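Local coordinates for protein berberine bridge enzyme-like 28 (Arabidopsis thaliana, PDB 5D79) that carries FAD as its cofactor, acts as an oxidoreductase of the berberine bridge enzyme-like family and is involved in adaptation to salt stress, at residues 253-258 and 332-337; 281-286 and 305-310; 287-292 and 397-402. All blocks are in the same frame, centred on the assembly; numbering follows the deposited sequence.

In the fold
All three contacts lie in one seven-stranded antiparallel sheet. Following the chain from the N terminus, 253-258 comes first and is joined by 332-337 after 73 intervening residues, where interaction 1 closes a long loop and adds strand 331-334 at the sheet's edge. Nested within that loop, interaction 2 joins 281-286 to 305-310 at the open end of the hairpin of strands 284-292 and 298-306. Residues 287-292 continue the first strand of this hairpin and pair with 397-402 in interaction 3, which therefore crosses both other contacts along the chain. Across the sheet, strands 331-334, 253-260, 298-306, 284-292 and 396-402 follow one another, and interactions 1 and 2 meet where Thr-254 pairs with Tyr-306.

Interaction 1: 253-258 and 332-337; sequences ITVFKV and EEMSWI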
loop_
_atom_site.group_PDB
_atom_site.type_symbol
_atom_site.label_atom_id
_atom_site.label_comp_id
_atom_site.label_asym_id
_atom_site.label_seq_id
_atom_site.Cartn_x
_atom_site.Cartn_y
_atom_site.Cartn_z
ATOM N N ILE A 253 -1.580 -15.913 -19.508
ATOM C CA ILE A 253 -2.323 -14.661 -19.503
ATOM C C ILE A 253 -1.736 -13.694 -20.532
ATOM O O ILE A 253 -0.763 -14.015 -21.225
ATOM C CB ILE A 253 -2.343 -14.038 -18.100
ATOM C CG1 ILE A 253 -0.930 -13.936 -17.509
ATOM C CG2 ILE A 253 -3.189 -14.906 -17.188
ATOM C CD1 ILE A 253 -0.082 -12.755 -17.971
ATOM N N THR A 254 -2.336 -12.516 -20.642
ATOM C CA THR A 254 -1.914 -11.566 -21.660
ATOM C C THR A 254 -1.737 -10.173 -21.079
ATOM O O THR A 254 -2.679 -9.615 -20.508
ATOM C CB THR A 254 -2.934 -11.492 -22.822
ATOM O OG1 THR A 254 -3.161 -12.797 -23.363
ATOM C CG2 THR A 254 -2.422 -10.591 -23.924
ATOM N N VAL A 255 -0.533 -9.616 -21.238
ATOM C CA VAL A 255 -0.303 -8.197 -20.963
ATOM C C VAL A 255 -0.254 -7.381 -22.268
ATOM O O VAL A 255 -0.060 -7.932 -23.351
ATOM C CB VAL A 255 0.998 -7.954 -20.160
ATOM C CG1 VAL A 255 0.948 -8.689 -18.824
ATOM C CG2 VAL A 255 2.245 -8.341 -20.983
ATOM N N PHE A 256 -0.444 -6.067 -22.150
ATOM C CA PHE A 256 -0.394 -5.159 -23.301
ATOM C C PHE A 256 0.018 -3.738 -22.913
ATOM O O PHE A 256 -0.193 -3.287 -21.787
ATOM C CB PHE A 256 -1.747 -5.122 -24.026
ATOM C CG PHE A 256 -2.885 -4.548 -23.202
ATOM C CD1 PHE A 256 -3.653 -5.368 -22.385
ATOM C CD2 PHE A 256 -3.205 -3.191 -23.273
ATOM C CE1 PHE A 256 -4.694 -4.846 -21.652
ATOM C CE2 PHE A 256 -4.250 -2.668 -22.540
ATOM C CZ PHE A 256 -4.993 -3.492 -21.728
ATOM N N LYS A 257 0.612 -3.032 -23.860
ATOM C CA LYS A 257 1.030 -1.668 -23.623
ATOM C C LYS A 257 0.738 -0.876 -24.876
ATOM O O LYS A 257 1.017 -1.329 -25.988
ATOM C CB LYS A 257 2.515 -1.606 -23.256
ATOM C CG LYS A 257 3.046 -0.214 -22.946
ATOM C CD LYS A 257 4.473 -0.266 -22.403
ATOM C CE LYS A 257 4.531 -1.039 -21.076
ATOM N NZ LYS A 257 5.910 -1.224 -20.508
ATOM N N VAL A 258 0.131 0.289 -24.698
ATOM C CA VAL A 258 -0.060 1.222 -25.793
ATOM C C VAL A 258 0.382 2.603 -25.331
ATOM O O VAL A 258 0.009 3.054 -24.256
ATOM C CB VAL A 258 -1.518 1.258 -26.273
ATOM C CG1 VAL A 258 -1.751 2.452 -27.189
ATOM C CG2 VAL A 258 -1.875 -0.046 -26.972
ATOM N N GLU A 332 1.484 -9.292 -25.296
ATOM C CA GLU A 332 2.426 -10.349 -24.996
ATOM C C GLU A 332 1.808 -11.394 -24.069
ATOM O O GLU A 332 1.408 -11.072 -22.945
ATOM C CB GLU A 332 3.696 -9.781 -24.354
ATOM C CG GLU A 332 4.774 -10.838 -24.210
ATOM C CD GLU A 332 6.136 -10.267 -23.904
ATOM O OE1 GLU A 332 6.269 -9.034 -23.770
ATOM O OE2 GLU A 332 7.080 -11.068 -23.797
ATOM N N GLU A 333 1.735 -12.638 -24.544
ATOM C CA GLU A 333 1.288 -13.748 -23.717
ATOM C C GLU A 333 2.432 -14.232 -22.840
ATOM O O GLU A 333 3.543 -14.424 -23.309
ATOM C CB GLU A 333 0.743 -14.899 -24.583
ATOM C CG GLU A 333 -0.689 -14.672 -25.101
ATOM C CD GLU A 333 -1.310 -15.907 -25.755
ATOM O OE1 GLU A 333 -0.547 -16.786 -26.204
ATOM O OE2 GLU A 333 -2.560 -15.996 -25.818
ATOM N N MET A 334 2.157 -14.411 -21.554
ATOM C CA MET A 334 3.158 -14.892 -20.602
ATOM C C MET A 334 2.431 -15.481 -19.398
ATOM O O MET A 334 1.202 -15.498 -19.375
ATOM C CB MET A 334 4.099 -13.762 -20.163
ATOM C CG MET A 334 3.390 -12.608 -19.448
ATOM S SD MET A 334 4.483 -11.236 -19.052
ATOM C CE MET A 334 5.029 -10.757 -20.673
ATOM N N SER A 335 3.179 -15.963 -18.406
ATOM C CA SER A 335 2.559 -16.465 -17.176
ATOM C C SER A 335 2.204 -15.294 -16.251
ATOM O O SER A 335 2.670 -14.180 -16.453
ATOM C CB SER A 335 3.485 -17.455 -16.472
ATOM O OG SER A 335 4.615 -16.787 -15.942
ATOM N N TRP A 336 1.370 -15.531 -15.246
ATOM C CA TRP A 336 1.028 -14.443 -14.345
ATOM C C TRP A 336 2.268 -13.977 -13.589
ATOM O O TRP A 336 2.490 -12.783 -13.430
ATOM C CB TRP A 336 -0.080 -14.847 -13.365
ATOM C CG TRP A 336 -0.160 -13.912 -12.217
ATOM C CD1 TRP A 336 -0.808 -12.706 -12.172
ATOM C CD2 TRP A 336 0.469 -14.083 -10.941
ATOM N NE1 TRP A 336 -0.620 -12.118 -10.943
ATOM C CE2 TRP A 336 0.163 -12.938 -10.170
ATOM C CE3 TRP A 336 1.270 -15.092 -10.376
ATOM C CZ2 TRP A 336 0.620 -12.778 -8.861
ATOM C CZ3 TRP A 336 1.724 -14.928 -9.078
ATOM C CH2 TRP A 336 1.399 -13.779 -8.333
ATOM N N ILE A 337 3.090 -14.914 -13.140
ATOM C CA ILE A 337 4.264 -14.528 -12.391
ATOM C C ILE A 337 5.203 -13.709 -13.287
ATOM O O ILE A 337 5.890 -12.806 -12.814
ATOM C CB ILE A 337 5.005 -15.765 -11.788
ATOM C CG1 ILE A 337 6.149 -15.311 -10.869
ATOM C CG2 ILE A 337 5.520 -16.718 -12.875
ATOM C CD1 ILE A 337 5.680 -14.431 -9.716
#
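Strand 331-334 runs antiparallel along the start of strand 253-260, the axes of the two short segments making 145°. Four backbone hydrogen bonds form the pairs Ile-253 with Met-334 and Val-255 with Glu-332, and the non-hydrogen-bonded pair Thr-254 with Glu-333 lies between them. Ile-253 N meets Met-334 O at 2.8 Å, nearly along the C=O axis, whereas Met-334 N approaches Ile-253 O from above the carbonyl plane.

The tight part surrounds Ile-253. Its CG1 takes the crowded position between the backbone N and the carbonyl carbon (chi1 51°), which turns the ethyl branch into the bend where the strand gives way to a helix. Ile-253 CG1 lies 3.2 Å from Met-334 O, and Ile-253 CD1 is 3.5 Å from Ser-335 O. Ile-253 CD1 also touches Met-334 CG at 3.8 Å. On the same face Val-255 and Met-334 cross at about a right angle, the bent thioether bringing Met-334 CE to 3.7 Å from Val-255 CG2. An alanine in place of Ile-253 would lose both the CG1-CD1 branch and the CG2 methyl and would probably loosen the packing at the strand-to-helix junction.

The contact is looser toward solvent, where the glutamates lie, one on each face. Glu-332 CB meets Val-255 CG2 at 3.9 Å, and the extended chain then leads away to a long, weak ion pair with Lys-348. Exposed Glu-333 crosses Thr-254 obliquely, with Glu-333 CG 3.6 Å from Thr-254 OG1. Their polar ends have other partners: Glu-333 OE2 bonds to Val-310 N and Thr-254 OG1 to Gly-308 O.

Helix 336-343, N-capped by Ser-335, packs through Ser-339 and Trp-342 against the face of Ile-253, Val-255 and Met-334. Helix 310-320 covers Thr-254 on the other face, and strand 298-306 flanks strand 253-260 across from 331-334.

Interaction 2: 281-286 and 305-310; sequences PDDLFI and LYIGPV
A type I turn from Pro-281 to Leu-284 leads into the first strand, which pairs antiparallel with 305-306. Phe-285 and Leu-305 form a hydrogen-bonded pair: Phe-285 N reaches Leu-305 O at 3.0 Å from above the carbonyl plane, while Leu-305 N returns to Phe-285 O on a lone pair. One step beyond the ladder, Ile-307 N still bonds to Asp-283 O at 2.9 Å (N-H...O angle 165°), although Ile-307 is already the centre of an inverse gamma turn.

Leu-284 and Tyr-306 share one face and cross at about a right angle, with Leu-284 CB in the plane of the phenol ring at its edge, 4.0 Å from Tyr-306 CD1. On the other face Phe-285 CB lies 4.5 Å from Leu-305 CB, and the ring leads away. Asp-283 crosses Ile-307, Asp-283 OD1 resting 3.6 Å from Ile-307 CB. The carboxylate finds its charge partner in Lys-194, which forms a salt bridge with OD1.

The arrangement is the open end of a beta hairpin, strands 284-292 and 298-306, in an antiparallel sheet consistent with that of the substrate-binding domain in berberine bridge enzyme and its relatives.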
loop_
_atom_site.group_PDB
_atom_site.type_symbol
_atom_site.label_atom_id
_atom_site.label_comp_id
_atom_site.label_asym_id
_atom_site.label_seq_id
_atom_site.Cartn_x
_atom_site.Cartn_y
_atom_site.Cartn_z
ATOM N N PRO A 281 -15.104 -6.821 -18.703
ATOM C CA PRO A 281 -15.143 -8.027 -17.864
ATOM C C PRO A 281 -14.093 -8.009 -16.763
ATOM O O PRO A 281 -13.094 -7.303 -16.890
ATOM C CB PRO A 281 -14.877 -9.160 -18.863
ATOM C CG PRO A 281 -15.379 -8.636 -20.155
ATOM C CD PRO A 281 -15.037 -7.170 -20.140
ATOM N N ASP A 282 -14.350 -8.763 -15.695
ATOM C CA ASP A 282 -13.474 -8.859 -14.531
ATOM C C ASP A 282 -12.069 -9.285 -14.916
ATOM O O ASP A 282 -11.106 -8.978 -14.217
ATOM C CB ASP A 282 -14.031 -9.858 -13.514
ATOM C CG ASP A 282 -15.238 -9.340 -12.779
ATOM O OD1 ASP A 282 -15.694 -8.222 -13.091
ATOM O OD2 ASP A 282 -15.751 -10.065 -11.896
ATOM N N ASP A 283 -11.970 -10.013 -16.022
ATOM C CA ASP A 283 -10.692 -10.531 -16.518
ATOM C C ASP A 283 -9.763 -9.447 -17.095
ATOM O O ASP A 283 -8.564 -9.658 -17.203
ATOM C CB ASP A 283 -10.945 -11.614 -17.581
ATOM C CG ASP A 283 -11.469 -12.916 -16.987
ATOM O OD1 ASP A 283 -11.143 -13.210 -15.817
ATOM O OD2 ASP A 283 -12.202 -13.647 -17.691
ATOM N N LEU A 284 -10.324 -8.292 -17.442
ATOM C CA LEU A 284 -9.570 -7.212 -18.074
ATOM C C LEU A 284 -9.251 -6.041 -17.137
ATOM O O LEU A 284 -10.143 -5.365 -16.634
ATOM C CB LEU A 284 -10.327 -6.680 -19.303
ATOM C CG LEU A 284 -9.641 -5.571 -20.112
ATOM C CD1 LEU A 284 -8.228 -5.989 -20.492
ATOM C CD2 LEU A 284 -10.440 -5.246 -21.370
ATOM N N PHE A 285 -7.958 -5.810 -16.947
ATOM C CA PHE A 285 -7.435 -4.712 -16.151
ATOM C C PHE A 285 -6.773 -3.704 -17.065
ATOM O O PHE A 285 -5.817 -4.048 -17.744
ATOM C CB PHE A 285 -6.421 -5.235 -15.124
ATOM C CG PHE A 285 -5.722 -4.152 -14.336
ATOM C CD1 PHE A 285 -6.310 -3.604 -13.209
ATOM C CD2 PHE A 285 -4.469 -3.688 -14.721
ATOM C CE1 PHE A 285 -5.663 -2.610 -12.483
ATOM C CE2 PHE A 285 -3.819 -2.697 -13.995
ATOM C CZ PHE A 285 -4.418 -2.162 -12.876
ATOM N N ILE A 286 -7.274 -2.470 -17.090
ATOM C CA ILE A 286 -6.685 -1.419 -17.919
ATOM C C ILE A 286 -6.359 -0.149 -17.119
ATOM O O ILE A 286 -7.253 0.609 -16.725
ATOM C CB ILE A 286 -7.612 -1.016 -19.099
ATOM C CG1 ILE A 286 -8.527 -2.155 -19.521
ATOM C CG2 ILE A 286 -6.802 -0.519 -20.298
ATOM C CD1 ILE A 286 -9.563 -1.694 -20.488
ATOM N N LEU A 305 -3.573 -6.074 -17.941
ATOM C CA LEU A 305 -3.423 -7.499 -17.732
ATOM C C LEU A 305 -4.766 -8.145 -18.032
ATOM O O LEU A 305 -5.790 -7.784 -17.453
ATOM C CB LEU A 305 -2.965 -7.801 -16.303
ATOM C CG LEU A 305 -3.013 -9.277 -15.913
ATOM C CD1 LEU A 305 -1.972 -10.042 -16.655
ATOM C CD2 LEU A 305 -2.832 -9.458 -14.428
ATOM N N TYR A 306 -4.765 -9.077 -18.969
ATOM C CA TYR A 306 -5.974 -9.798 -19.286
ATOM C C TYR A 306 -5.823 -11.244 -18.833
ATOM O O TYR A 306 -4.837 -11.908 -19.186
ATOM C CB TYR A 306 -6.268 -9.710 -20.781
ATOM C CG TYR A 306 -7.507 -10.460 -21.197
ATOM C CD1 TYR A 306 -8.771 -9.994 -20.858
ATOM C CD2 TYR A 306 -7.411 -11.633 -21.922
ATOM C CE1 TYR A 306 -9.898 -10.677 -21.234
ATOM C CE2 TYR A 306 -8.534 -12.324 -22.303
ATOM C CZ TYR A 306 -9.773 -11.845 -21.958
ATOM O OH TYR A 306 -10.887 -12.544 -22.348
ATOM N N ILE A 307 -6.781 -11.722 -18.036
ATOM C CA ILE A 307 -6.763 -13.107 -17.557
ATOM C C ILE A 307 -7.359 -14.045 -18.617
ATOM O O ILE A 307 -8.496 -14.510 -18.493
ATOM C CB ILE A 307 -7.530 -13.261 -16.228
ATOM C CG1 ILE A 307 -7.163 -12.144 -15.283
ATOM C CG2 ILE A 307 -7.193 -14.574 -15.559
ATOM C CD1 ILE A 307 -5.717 -12.157 -14.916
ATOM N N GLY A 308 -6.570 -14.311 -19.659
ATOM C CA GLY A 308 -7.001 -15.115 -20.787
ATOM C C GLY A 308 -6.077 -14.913 -21.977
ATOM O O GLY A 308 -5.094 -14.177 -21.868
ATOM N N PRO A 309 -6.395 -15.559 -23.116
ATOM C CA PRO A 309 -5.601 -15.608 -24.357
ATOM C C PRO A 309 -5.568 -14.292 -25.134
ATOM O O PRO A 309 -6.476 -13.476 -24.987
ATOM C CB PRO A 309 -6.317 -16.682 -25.201
ATOM C CG PRO A 309 -7.225 -17.388 -24.270
ATOM C CD PRO A 309 -7.595 -16.404 -23.208
ATOM N N VAL A 310 -4.561 -14.113 -25.984
ATOM C CA VAL A 310 -4.414 -12.854 -26.689
ATOM C C VAL A 310 -5.548 -12.600 -27.689
ATOM O O VAL A 310 -5.977 -11.468 -27.854
ATOM C CB VAL A 310 -3.060 -12.774 -27.412
ATOM C CG1 VAL A 310 -2.848 -13.974 -28.322
ATOM C CG2 VAL A 310 -2.945 -11.459 -28.172
#

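Interaction 3: 287-292 and 397-402; sequences RTTLER and KIILTP
Arg-287 and Thr-401 lie side by side and point the same way, so that the guanidinium is held near its edge by the threonine hydroxyl. Arg-287 NH2 donates to Thr-401 OG1 at 2.6 Å. The bond is bent, with an N-H...O angle of 133°, and the oxygen is tilted out of the guanidinium plane. NE adds a weak bond to the same OG1, so two N-H groups converge on one oxygen. CG stands anti to the backbone N, and a bend at chi3 (-61°) turns the guanidinium back over the neighbouring strand. There it crosses Ile-399 obliquely: the methyl CG2 of Ile-399 sits over one face, 3.6 Å from Arg-287 NE.

Thr-289 and Ile-399, a non-hydrogen-bonded pair, also lie alongside each other, with Thr-289 CG2 3.9 Å from Ile-399 CG1. Farther along the same face Glu-291 and Lys-397 run side by side with extended chains. Glu-291 OE1 rests against the methylene CE of Lys-397 at 3.2 Å, and its salt bridge to Lys-397 NZ is long, at 3.6 Å.

Thr-288 with Leu-400 and Leu-290 with Ile-398 form hydrogen-bonded pairs and project from the other face. The Leu-290 and Ile-398 CB atoms are 4.4 Å apart. Four nearly straight backbone bonds hold these pairs, the shortest from Leu-400 N to Thr-288 O at 2.7 Å.

Strands 284-292 and 396-402 are central in the sheet, flanked by 298-306 and 425-434. Helix 263-276 lies against the face of Thr-288, Leu-290 and Leu-400 through Trp-273 and Ile-270. Tyr-188 touches both Arg-287 and Thr-401, and the Arg-287 side chain comes to about 5 Å from the bound FAD, placing this end of the strand pair beside the cofactor.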
loop_
_atom_site.group_PDB
_atom_site.type_symbol
_atom_site.label_atom_id
_atom_site.label_comp_id
_atom_site.label_asym_id
_atom_site.label_seq_id
_atom_site.Cartn_x
_atom_site.Cartn_y
_atom_site.Cartn_z
ATOM N N ARG A 287 -5.072 0.087 -16.918
ATOM C CA ARG A 287 -4.572 1.254 -16.193
ATOM C C ARG A 287 -4.054 2.359 -17.137
ATOM O O ARG A 287 -3.519 2.088 -18.210
ATOM C CB ARG A 287 -3.467 0.814 -15.217
ATOM C CG ARG A 287 -2.451 1.904 -14.839
ATOM C CD ARG A 287 -1.549 1.496 -13.670
ATOM N NE ARG A 287 -2.322 1.241 -12.449
ATOM C CZ ARG A 287 -1.817 0.686 -11.351
ATOM N NH1 ARG A 287 -0.534 0.330 -11.322
ATOM N NH2 ARG A 287 -2.583 0.477 -10.291
ATOM N N THR A 288 -4.239 3.609 -16.732
ATOM C CA THR A 288 -3.734 4.749 -17.470
ATOM C C THR A 288 -2.746 5.501 -16.589
ATOM O O THR A 288 -3.067 5.893 -15.464
ATOM C CB THR A 288 -4.881 5.697 -17.914
ATOM O OG1 THR A 288 -5.763 5.014 -18.825
ATOM C CG2 THR A 288 -4.332 6.947 -18.585
ATOM N N THR A 289 -1.534 5.685 -17.082
ATOM C CA THR A 289 -0.558 6.469 -16.349
ATOM C C THR A 289 -0.109 7.659 -17.175
ATOM O O THR A 289 0.349 7.522 -18.307
ATOM C CB THR A 289 0.671 5.642 -15.967
ATOM O OG1 THR A 289 0.248 4.409 -15.373
ATOM C CG2 THR A 289 1.563 6.430 -14.992
ATOM N N LEU A 290 -0.251 8.835 -16.599
ATOM C CA LEU A 290 0.288 10.030 -17.197
ATOM C C LEU A 290 1.636 10.338 -16.557
ATOM O O LEU A 290 1.745 10.416 -15.333
ATOM C CB LEU A 290 -0.681 11.182 -17.013
ATOM C CG LEU A 290 -2.085 10.904 -17.515
ATOM C CD1 LEU A 290 -2.900 12.179 -17.404
ATOM C CD2 LEU A 290 -2.025 10.441 -18.936
ATOM N N GLU A 291 2.664 10.495 -17.384
ATOM C CA GLU A 291 4.029 10.650 -16.889
ATOM C C GLU A 291 4.958 11.054 -18.025
ATOM O O GLU A 291 4.533 11.127 -19.172
ATOM C CB GLU A 291 4.523 9.348 -16.265
ATOM C CG GLU A 291 4.619 8.256 -17.289
ATOM C CD GLU A 291 5.134 6.976 -16.727
ATOM O OE1 GLU A 291 5.369 6.919 -15.507
ATOM O OE2 GLU A 291 5.306 6.027 -17.512
ATOM N N ARG A 292 6.225 11.305 -17.701
ATOM C CA ARG A 292 7.242 11.568 -18.716
ATOM C C ARG A 292 7.662 10.305 -19.446
ATOM O O ARG A 292 7.642 9.210 -18.883
ATOM C CB ARG A 292 8.492 12.199 -18.101
ATOM C CG ARG A 292 8.329 13.603 -17.598
ATOM C CD ARG A 292 8.177 14.628 -18.712
ATOM N NE ARG A 292 7.803 15.911 -18.129
ATOM C CZ ARG A 292 8.673 16.858 -17.795
ATOM N NH1 ARG A 292 9.970 16.676 -18.023
ATOM N NH2 ARG A 292 8.246 17.991 -17.250
ATOM N N LYS A 397 4.065 11.258 -11.458
ATOM C CA LYS A 397 3.081 10.406 -12.108
ATOM C C LYS A 397 1.652 10.752 -11.669
ATOM O O LYS A 397 1.413 11.118 -10.511
ATOM C CB LYS A 397 3.370 8.925 -11.801
ATOM C CG LYS A 397 4.806 8.497 -12.017
ATOM C CD LYS A 397 4.980 6.986 -11.998
ATOM C CE LYS A 397 6.400 6.627 -12.440
ATOM N NZ LYS A 397 6.639 5.169 -12.594
ATOM N N ILE A 398 0.707 10.635 -12.599
ATOM C CA ILE A 398 -0.708 10.568 -12.233
ATOM C C ILE A 398 -1.254 9.245 -12.760
ATOM O O ILE A 398 -1.264 8.995 -13.962
ATOM C CB ILE A 398 -1.485 11.776 -12.763
ATOM C CG1 ILE A 398 -1.065 13.013 -11.970
ATOM C CG2 ILE A 398 -2.985 11.568 -12.623
ATOM C CD1 ILE A 398 -1.481 14.316 -12.596
ATOM N N ILE A 399 -1.649 8.376 -11.837
ATOM C CA ILE A 399 -1.949 6.988 -12.154
ATOM C C ILE A 399 -3.423 6.691 -11.935
ATOM O O ILE A 399 -3.927 6.848 -10.833
ATOM C CB ILE A 399 -1.095 6.011 -11.294
ATOM C CG1 ILE A 399 0.377 6.440 -11.272
ATOM C CG2 ILE A 399 -1.194 4.587 -11.829
ATOM C CD1 ILE A 399 1.145 5.942 -10.059
ATOM N N LEU A 400 -4.106 6.250 -12.984
ATOM C CA LEU A 400 -5.530 5.963 -12.901
ATOM C C LEU A 400 -5.759 4.449 -12.894
ATOM O O LEU A 400 -5.477 3.757 -13.873
ATOM C CB LEU A 400 -6.299 6.634 -14.058
ATOM C CG LEU A 400 -6.544 8.151 -14.022
ATOM C CD1 LEU A 400 -5.253 8.942 -14.107
ATOM C CD2 LEU A 400 -7.458 8.556 -15.147
ATOM N N THR A 401 -6.278 3.958 -11.771
ATOM C CA THR A 401 -6.478 2.535 -11.532
ATOM C C THR A 401 -7.963 2.181 -11.513
ATOM O O THR A 401 -8.695 2.633 -10.641
ATOM C CB THR A 401 -5.822 2.126 -10.208
ATOM O OG1 THR A 401 -4.416 2.350 -10.316
ATOM C CG2 THR A 401 -6.051 0.664 -9.903
ATOM N N PRO A 402 -8.407 1.345 -12.468
ATOM C CA PRO A 402 -9.842 1.075 -12.601
ATOM C C PRO A 402 -10.397 0.189 -11.483
ATOM O O PRO A 402 -9.804 -0.829 -11.135
ATOM C CB PRO A 402 -9.925 0.368 -13.952
ATOM C CG PRO A 402 -8.623 -0.397 -14.026
ATOM C CD PRO A 402 -7.598 0.485 -13.349
#